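Local coordinates for glutamine synthetase (Helicobacter pylori, PDB 5ZLI), which belongs to the glutamine synthetase family, type I beta, and forms an assembly of twelve chains, each with a beta-grasp and a catalytic region, at residues 117-122 / 237-242; 381-386 / 438-443. All blocks are in the same frame, centred on the assembly; numbering follows the deposited sequence.

How the contacts relate
Helix 114-128 comes first along the chain. Contact 1 joins it to the start of helix 238-258 and closes a loop of 114 residues, which holds strand 133-145 and much other strand. Contact 2 opens later. It joins helix 377-393 to the short, weakly bonded helix at about 438-441 and closes a loop of 51 residues with some helix and no strand. The two are in series, so they neither nest nor cross. The centres of contact 1 and contact 2 are about 11 Å apart, and the two contacts touch. Helix 377-393 makes the connection: A382 packs on A121, and F381 packs on L238 and A242. Four helical segments of the catalytic region are thus tied together.

Contact 1: residues 117-122 / 237-242; sequences IAKKAL and DLVEAA
A118 packs its CB against two side chains of the facing helix, L238 and V239. This is a helix-helix contact in the catalytic region. The axes of the two short segments come within 9.3 Å and run roughly antiparallel, at 147°. A118 CB lies 3.5 Å from L238 CD2 and 3.6 Å from V239 CG2. The small methyl lets both branched side chains come up to the backbone of helix 114-128, where L238 CD2 and V239 CG2 also lie against A118 O. In V239, chi1 of 174° puts CG1 anti to the backbone N and leaves CG2 anti to the carbonyl carbon. CG2 is the branch that meets A118, and it also meets K119 CG at 3.7 Å. K119 then runs on extended, and its NZ forms salt bridges with D80 and D100, in the beta-grasp region. One turn after A118, L122 CB approaches L238 CB at 4.2 Å. L238 also touches F136 of strand 133-145. The side chains of L122 and D237 cross at about a right angle, with L122 CD2 3.5 Å from D237 OD1. D237 is the N-cap of helix 238-258 and forms a capping box with E240. Its OD1 takes weak bonds from V239 N and E240 N. In return, D237 N donates to E240 OE2 at 3.1 Å, on the anti side of the carboxylate and 28° out of its plane.

Contact 2: residues 381-386 / 438-443; sequences FAAILM and QYLKES
M386 meets Y439, L440 and E442 and has more surface buried here than any other residue of the two segments. The contact packs helix 377-393 of the catalytic region against the short helix 438-441. M386 CG is anti to the carbonyl carbon (chi1 -64°). Bends at chi2 (-58°) and chi3 (-71°) then bring the methyl end in among backbone oxygens: CE is 3.5 Å from Y439 O and 3.7 Å from E442 O. L440 O and E442 OE2 are also close to this methyl. L440 is next in buried surface, and its side chain crosses M386 obliquely. L440 CD2 is the branch in contact, 3.9 Å from M386 CB and 3.9 Å from A383 CB. Further cover for L440 comes from F321 and F446. Y439 turns the edge of its ring to helix 377-393. M386 O and A383 O lie near the ring plane, and Y439 CD2 is 3.8 Å from M386 O. L440 CG sits over one face of the same ring, 3.5 Å above the plane and offset toward the rim. The ring also stacks with H314. No hydrogen bond joins the two segments. The hold comes from van der Waals packing of M386, L440 and A383, with the M386 methyl and the Y439 ring edge set against carbonyl oxygens, so little of it is directional bonding.

Contact 1: residues 117-122 / 237-242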
ATOM      1  N   ILE B 117      30.926  -6.521  51.012  1.00 35.78           N
ATOM      2  CA  ILE B 117      30.345  -7.609  51.786  1.00 35.64           C
ATOM      3  C   ILE B 117      31.022  -8.934  51.442  1.00 33.71           C
ATOM      4  O   ILE B 117      31.376  -9.708  52.335  1.00 34.98           O
ATOM      5  CB  ILE B 117      28.817  -7.672  51.561  1.00 31.02           C
ATOM      6  CG1 ILE B 117      28.148  -6.406  52.126  1.00 35.60           C
ATOM      7  CG2 ILE B 117      28.188  -8.981  52.128  1.00 27.64           C
ATOM      8  CD1 ILE B 117      26.633  -6.300  51.898  1.00 30.20           C
ATOM      9  N   ALA B 118      31.279  -9.188  50.153  1.00 37.78           N
ATOM     10  CA  ALA B 118      31.802 -10.491  49.741  1.00 35.96           C
ATOM     11  C   ALA B 118      33.200 -10.745  50.248  1.00 38.38           C
ATOM     12  O   ALA B 118      33.589 -11.905  50.373  1.00 42.16           O
ATOM     13  CB  ALA B 118      31.794 -10.639  48.218  1.00 35.74           C
ATOM     14  N   LYS B 119      33.973  -9.695  50.511  1.00 40.08           N
ATOM     15  CA  LYS B 119      35.250  -9.901  51.170  1.00 34.77           C
ATOM     16  C   LYS B 119      35.033 -10.100  52.660  1.00 40.41           C
ATOM     17  O   LYS B 119      35.509 -11.081  53.233  1.00 42.34           O
ATOM     18  CB  LYS B 119      36.132  -8.700  50.915  1.00 32.32           C
ATOM     19  CG  LYS B 119      36.447  -8.544  49.475  1.00 33.37           C
ATOM     20  CD  LYS B 119      37.417  -7.425  49.256  1.00 29.65           C
ATOM     21  CE  LYS B 119      37.678  -7.275  47.778  1.00 38.31           C
ATOM     22  NZ  LYS B 119      38.591  -6.172  47.418  1.00 37.50           N
ATOM     23  N   LYS B 120      34.168  -9.292  53.266  1.00 38.93           N
ATOM     24  CA  LYS B 120      33.920  -9.445  54.690  1.00 38.03           C
ATOM     25  C   LYS B 120      33.324 -10.819  54.995  1.00 39.23           C
ATOM     26  O   LYS B 120      33.560 -11.374  56.078  1.00 38.38           O
ATOM     27  CB  LYS B 120      33.023  -8.290  55.144  1.00 38.27           C
ATOM     28  CG  LYS B 120      33.778  -6.953  55.135  1.00 40.12           C
ATOM     29  CD  LYS B 120      32.940  -5.744  55.537  1.00 37.86           C
ATOM     30  CE  LYS B 120      32.048  -6.020  56.724  1.00 48.16           C
ATOM     31  NZ  LYS B 120      32.775  -6.573  57.886  1.00 45.30           N
ATOM     32  N   ALA B 121      32.626 -11.421  54.031  1.00 39.29           N
ATOM     33  CA  ALA B 121      32.043 -12.745  54.238  1.00 40.16           C
ATOM     34  C   ALA B 121      33.074 -13.847  54.098  1.00 40.89           C
ATOM     35  O   ALA B 121      32.962 -14.882  54.758  1.00 42.91           O
ATOM     36  CB  ALA B 121      30.905 -12.993  53.256  1.00 41.95           C
ATOM     37  N   LEU B 122      33.995 -13.700  53.149  1.00 44.93           N
ATOM     38  CA  LEU B 122      35.085 -14.652  53.011  1.00 45.18           C
ATOM     39  C   LEU B 122      36.160 -14.437  54.059  1.00 48.35           C
ATOM     40  O   LEU B 122      36.890 -15.373  54.386  1.00 54.58           O
ATOM     41  CB  LEU B 122      35.680 -14.589  51.605  1.00 47.09           C
ATOM     42  CG  LEU B 122      36.940 -15.412  51.323  1.00 49.05           C
ATOM     43  CD1 LEU B 122      36.700 -16.907  51.472  1.00 45.78           C
ATOM     44  CD2 LEU B 122      37.454 -15.078  49.924  1.00 46.91           C
ATOM     45  N   ASP B 237      37.222 -18.599  44.321  1.00 49.99           N
ATOM     46  CA  ASP B 237      36.937 -18.178  45.688  1.00 46.15           C
ATOM     47  C   ASP B 237      35.772 -17.184  45.690  1.00 43.12           C
ATOM     48  O   ASP B 237      35.371 -16.652  44.653  1.00 42.61           O
ATOM     49  CB  ASP B 237      38.196 -17.621  46.364  1.00 52.71           C
ATOM     50  CG  ASP B 237      38.514 -16.169  45.987  1.00 57.66           C
ATOM     51  OD1 ASP B 237      37.770 -15.248  46.423  1.00 46.11           O
ATOM     52  OD2 ASP B 237      39.546 -15.958  45.290  1.00 57.31           O
ATOM     53  N   LEU B 238      35.239 -16.922  46.883  1.00 42.85           N
ATOM     54  CA  LEU B 238      33.901 -16.353  46.964  1.00 40.28           C
ATOM     55  C   LEU B 238      33.800 -15.076  46.152  1.00 35.57           C
ATOM     56  O   LEU B 238      32.897 -14.927  45.327  1.00 39.22           O
ATOM     57  CB  LEU B 238      33.497 -16.097  48.411  1.00 46.90           C
ATOM     58  CG  LEU B 238      32.020 -15.665  48.474  1.00 42.91           C
ATOM     59  CD1 LEU B 238      31.328 -16.365  49.629  1.00 39.42           C
ATOM     60  CD2 LEU B 238      31.775 -14.154  48.518  1.00 40.63           C
ATOM     61  N   VAL B 239      34.725 -14.146  46.344  1.00 42.23           N
ATOM     62  CA  VAL B 239      34.652 -12.894  45.589  1.00 47.02           C
ATOM     63  C   VAL B 239      34.958 -13.139  44.109  1.00 41.62           C
ATOM     64  O   VAL B 239      34.208 -12.717  43.221  1.00 40.90           O
ATOM     65  CB  VAL B 239      35.610 -11.846  46.191  1.00 41.54           C
ATOM     66  CG1 VAL B 239      35.654 -10.584  45.307  1.00 28.18           C
ATOM     67  CG2 VAL B 239      35.267 -11.567  47.670  1.00 39.71           C
ATOM     68  N   GLU B 240      36.076 -13.814  43.829  1.00 40.68           N
ATOM     69  CA  GLU B 240      36.502 -14.071  42.456  1.00 40.66           C
ATOM     70  C   GLU B 240      35.445 -14.801  41.642  1.00 33.75           C
ATOM     71  O   GLU B 240      35.292 -14.542  40.446  1.00 34.96           O
ATOM     72  CB  GLU B 240      37.819 -14.850  42.487  1.00 42.17           C
ATOM     73  CG  GLU B 240      38.436 -15.201  41.183  1.00 34.00           C
ATOM     74  CD  GLU B 240      39.293 -16.416  41.351  1.00 47.17           C
ATOM     75  OE1 GLU B 240      40.087 -16.730  40.438  1.00 50.41           O
ATOM     76  OE2 GLU B 240      39.182 -17.049  42.428  1.00 50.23           O
ATOM     77  N   ALA B 241      34.720 -15.733  42.248  1.00 31.57           N
ATOM     78  CA  ALA B 241      33.639 -16.356  41.496  1.00 31.33           C
ATOM     79  C   ALA B 241      32.578 -15.326  41.128  1.00 35.61           C
ATOM     80  O   ALA B 241      32.183 -15.203  39.962  1.00 36.57           O
ATOM     81  CB  ALA B 241      33.040 -17.506  42.288  1.00 38.10           C
ATOM     82  N   ALA B 242      32.154 -14.530  42.103  1.00 30.92           N
ATOM     83  CA  ALA B 242      31.158 -13.513  41.835  1.00 26.35           C
ATOM     84  C   ALA B 242      31.677 -12.507  40.843  1.00 29.72           C
ATOM     85  O   ALA B 242      30.890 -11.933  40.075  1.00 30.81           O
ATOM     86  CB  ALA B 242      30.779 -12.798  43.131  1.00 31.71           C
TER

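Contact 2: residues 381-386 / 438-443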
ATOM      1  N   PHE B 381      26.632 -15.240  47.085  1.00 30.69           N
ATOM      2  CA  PHE B 381      27.718 -16.081  47.580  1.00 31.47           C
ATOM      3  C   PHE B 381      28.003 -15.788  49.045  1.00 33.72           C
ATOM      4  O   PHE B 381      28.072 -16.710  49.873  1.00 35.11           O
ATOM      5  CB  PHE B 381      28.973 -15.880  46.740  1.00 31.64           C
ATOM      6  CG  PHE B 381      28.808 -16.281  45.325  1.00 29.61           C
ATOM      7  CD1 PHE B 381      27.754 -17.089  44.941  1.00 28.83           C
ATOM      8  CD2 PHE B 381      29.689 -15.840  44.368  1.00 31.35           C
ATOM      9  CE1 PHE B 381      27.602 -17.454  43.649  1.00 24.46           C
ATOM     10  CE2 PHE B 381      29.535 -16.203  43.063  1.00 31.11           C
ATOM     11  CZ  PHE B 381      28.492 -17.013  42.706  1.00 30.98           C
ATOM     12  N   ALA B 382      28.146 -14.501  49.384  1.00 27.61           N
ATOM     13  CA  ALA B 382      28.360 -14.112  50.771  1.00 28.46           C
ATOM     14  C   ALA B 382      27.335 -14.762  51.682  1.00 29.63           C
ATOM     15  O   ALA B 382      27.684 -15.348  52.704  1.00 33.22           O
ATOM     16  CB  ALA B 382      28.321 -12.597  50.907  1.00 29.19           C
ATOM     17  N   ALA B 383      26.053 -14.622  51.355  1.00 34.10           N
ATOM     18  CA  ALA B 383      24.998 -15.194  52.201  1.00 41.78           C
ATOM     19  C   ALA B 383      25.020 -16.734  52.235  1.00 37.06           C
ATOM     20  O   ALA B 383      24.810 -17.343  53.286  1.00 33.99           O
ATOM     21  CB  ALA B 383      23.638 -14.666  51.741  1.00 35.47           C
ATOM     22  N   ILE B 384      25.240 -17.387  51.101  1.00 40.21           N
ATOM     23  CA  ILE B 384      25.332 -18.844  51.127  1.00 38.69           C
ATOM     24  C   ILE B 384      26.424 -19.296  52.079  1.00 46.49           C
ATOM     25  O   ILE B 384      26.234 -20.252  52.849  1.00 52.08           O
ATOM     26  CB  ILE B 384      25.529 -19.392  49.707  1.00 35.98           C
ATOM     27  CG1 ILE B 384      24.162 -19.450  49.026  1.00 32.22           C
ATOM     28  CG2 ILE B 384      26.223 -20.727  49.736  1.00 36.21           C
ATOM     29  CD1 ILE B 384      24.221 -19.428  47.537  1.00 37.66           C
ATOM     30  N   LEU B 385      27.578 -18.613  52.062  1.00 41.18           N
ATOM     31  CA  LEU B 385      28.649 -19.016  52.965  1.00 38.23           C
ATOM     32  C   LEU B 385      28.295 -18.728  54.414  1.00 35.41           C
ATOM     33  O   LEU B 385      28.556 -19.552  55.286  1.00 41.24           O
ATOM     34  CB  LEU B 385      29.961 -18.361  52.575  1.00 37.25           C
ATOM     35  CG  LEU B 385      31.050 -18.694  53.596  1.00 44.20           C
ATOM     36  CD1 LEU B 385      31.408 -20.188  53.646  1.00 27.68           C
ATOM     37  CD2 LEU B 385      32.308 -17.858  53.272  1.00 39.42           C
ATOM     38  N   MET B 386      27.666 -17.589  54.693  1.00 42.99           N
ATOM     39  CA  MET B 386      27.273 -17.289  56.071  1.00 41.39           C
ATOM     40  C   MET B 386      26.245 -18.280  56.598  1.00 39.14           C
ATOM     41  O   MET B 386      26.165 -18.496  57.810  1.00 51.47           O
ATOM     42  CB  MET B 386      26.693 -15.880  56.196  1.00 32.91           C
ATOM     43  CG  MET B 386      27.621 -14.716  55.904  1.00 32.66           C
ATOM     44  SD  MET B 386      29.117 -14.596  56.884  1.00 52.08           S
ATOM     45  CE  MET B 386      28.473 -14.136  58.491  1.00 42.99           C
ATOM     46  N   GLN B 438      20.075 -13.348  61.839  1.00 48.19           N
ATOM     47  CA  GLN B 438      21.220 -13.288  62.742  1.00 53.69           C
ATOM     48  C   GLN B 438      22.446 -13.974  62.160  1.00 45.43           C
ATOM     49  O   GLN B 438      23.564 -13.493  62.335  1.00 48.00           O
ATOM     50  CB  GLN B 438      20.861 -13.864  64.110  1.00 48.21           C
ATOM     51  CG  GLN B 438      21.629 -13.191  65.242  1.00 51.70           C
ATOM     52  CD  GLN B 438      21.484 -11.671  65.225  1.00 57.57           C
ATOM     53  OE1 GLN B 438      22.474 -10.938  65.137  1.00 61.46           O
ATOM     54  NE2 GLN B 438      20.243 -11.193  65.301  1.00 55.83           N
ATOM     55  N   TYR B 439      22.267 -15.088  61.463  1.00 46.03           N
ATOM     56  CA  TYR B 439      23.425 -15.780  60.932  1.00 44.20           C
ATOM     57  C   TYR B 439      24.166 -14.953  59.899  1.00 46.25           C
ATOM     58  O   TYR B 439      25.319 -15.267  59.591  1.00 50.75           O
ATOM     59  CB  TYR B 439      23.005 -17.097  60.309  1.00 46.64           C
ATOM     60  CG  TYR B 439      22.165 -16.910  59.089  1.00 47.97           C
ATOM     61  CD1 TYR B 439      20.803 -16.673  59.193  1.00 45.14           C
ATOM     62  CD2 TYR B 439      22.740 -16.925  57.824  1.00 46.22           C
ATOM     63  CE1 TYR B 439      20.035 -16.492  58.076  1.00 39.22           C
ATOM     64  CE2 TYR B 439      21.971 -16.729  56.696  1.00 44.70           C
ATOM     65  CZ  TYR B 439      20.619 -16.520  56.832  1.00 43.56           C
ATOM     66  OH  TYR B 439      19.846 -16.331  55.708  1.00 51.61           O
ATOM     67  N   LEU B 440      23.530 -13.925  59.341  1.00 42.15           N
ATOM     68  CA  LEU B 440      24.222 -12.990  58.460  1.00 41.98           C
ATOM     69  C   LEU B 440      24.935 -11.890  59.233  1.00 47.04           C
ATOM     70  O   LEU B 440      25.964 -11.388  58.771  1.00 44.59           O
ATOM     71  CB  LEU B 440      23.220 -12.344  57.517  1.00 44.54           C
ATOM     72  CG  LEU B 440      22.593 -13.323  56.560  1.00 45.95           C
ATOM     73  CD1 LEU B 440      21.279 -12.751  56.016  1.00 41.04           C
ATOM     74  CD2 LEU B 440      23.632 -13.542  55.469  1.00 41.04           C
ATOM     75  N   LYS B 441      24.409 -11.502  60.403  1.00 51.28           N
ATOM     76  CA  LYS B 441      24.938 -10.360  61.138  1.00 44.39           C
ATOM     77  C   LYS B 441      26.182 -10.698  61.936  1.00 42.13           C
ATOM     78  O   LYS B 441      26.792  -9.787  62.505  1.00 46.93           O
ATOM     79  CB  LYS B 441      23.862  -9.758  62.032  1.00 46.04           C
ATOM     80  CG  LYS B 441      22.926  -8.919  61.213  1.00 42.66           C
ATOM     81  CD  LYS B 441      22.293  -7.792  61.983  1.00 47.21           C
ATOM     82  CE  LYS B 441      20.955  -8.218  62.528  1.00 54.73           C
ATOM     83  NZ  LYS B 441      20.309  -7.151  63.334  1.00 61.87           N
ATOM     84  N   GLU B 442      26.552 -11.973  61.990  1.00 42.98           N
ATOM     85  CA  GLU B 442      27.778 -12.385  62.645  1.00 49.10           C
ATOM     86  C   GLU B 442      28.925 -11.553  62.089  1.00 47.53           C
ATOM     87  O   GLU B 442      29.057 -11.411  60.873  1.00 48.42           O
ATOM     88  CB  GLU B 442      28.014 -13.875  62.358  1.00 47.14           C
ATOM     89  CG  GLU B 442      27.062 -14.835  63.108  1.00 58.21           C
ATOM     90  CD  GLU B 442      26.978 -16.240  62.463  1.00 66.72           C
ATOM     91  OE1 GLU B 442      26.494 -17.205  63.114  1.00 63.03           O
ATOM     92  OE2 GLU B 442      27.368 -16.375  61.283  1.00 69.86           O
ATOM     93  N   SER B 443      29.726 -10.974  62.992  1.00 50.72           N
ATOM     94  CA  SER B 443      30.928 -10.191  62.656  1.00 42.21           C
ATOM     95  C   SER B 443      30.625  -9.066  61.660  1.00 47.74           C
ATOM     96  O   SER B 443      31.484  -8.659  60.864  1.00 48.33           O
ATOM     97  CB  SER B 443      32.062 -11.085  62.165  1.00 47.53           C
ATOM     98  OG  SER B 443      32.243 -12.168  63.066  1.00 54.66           O
TER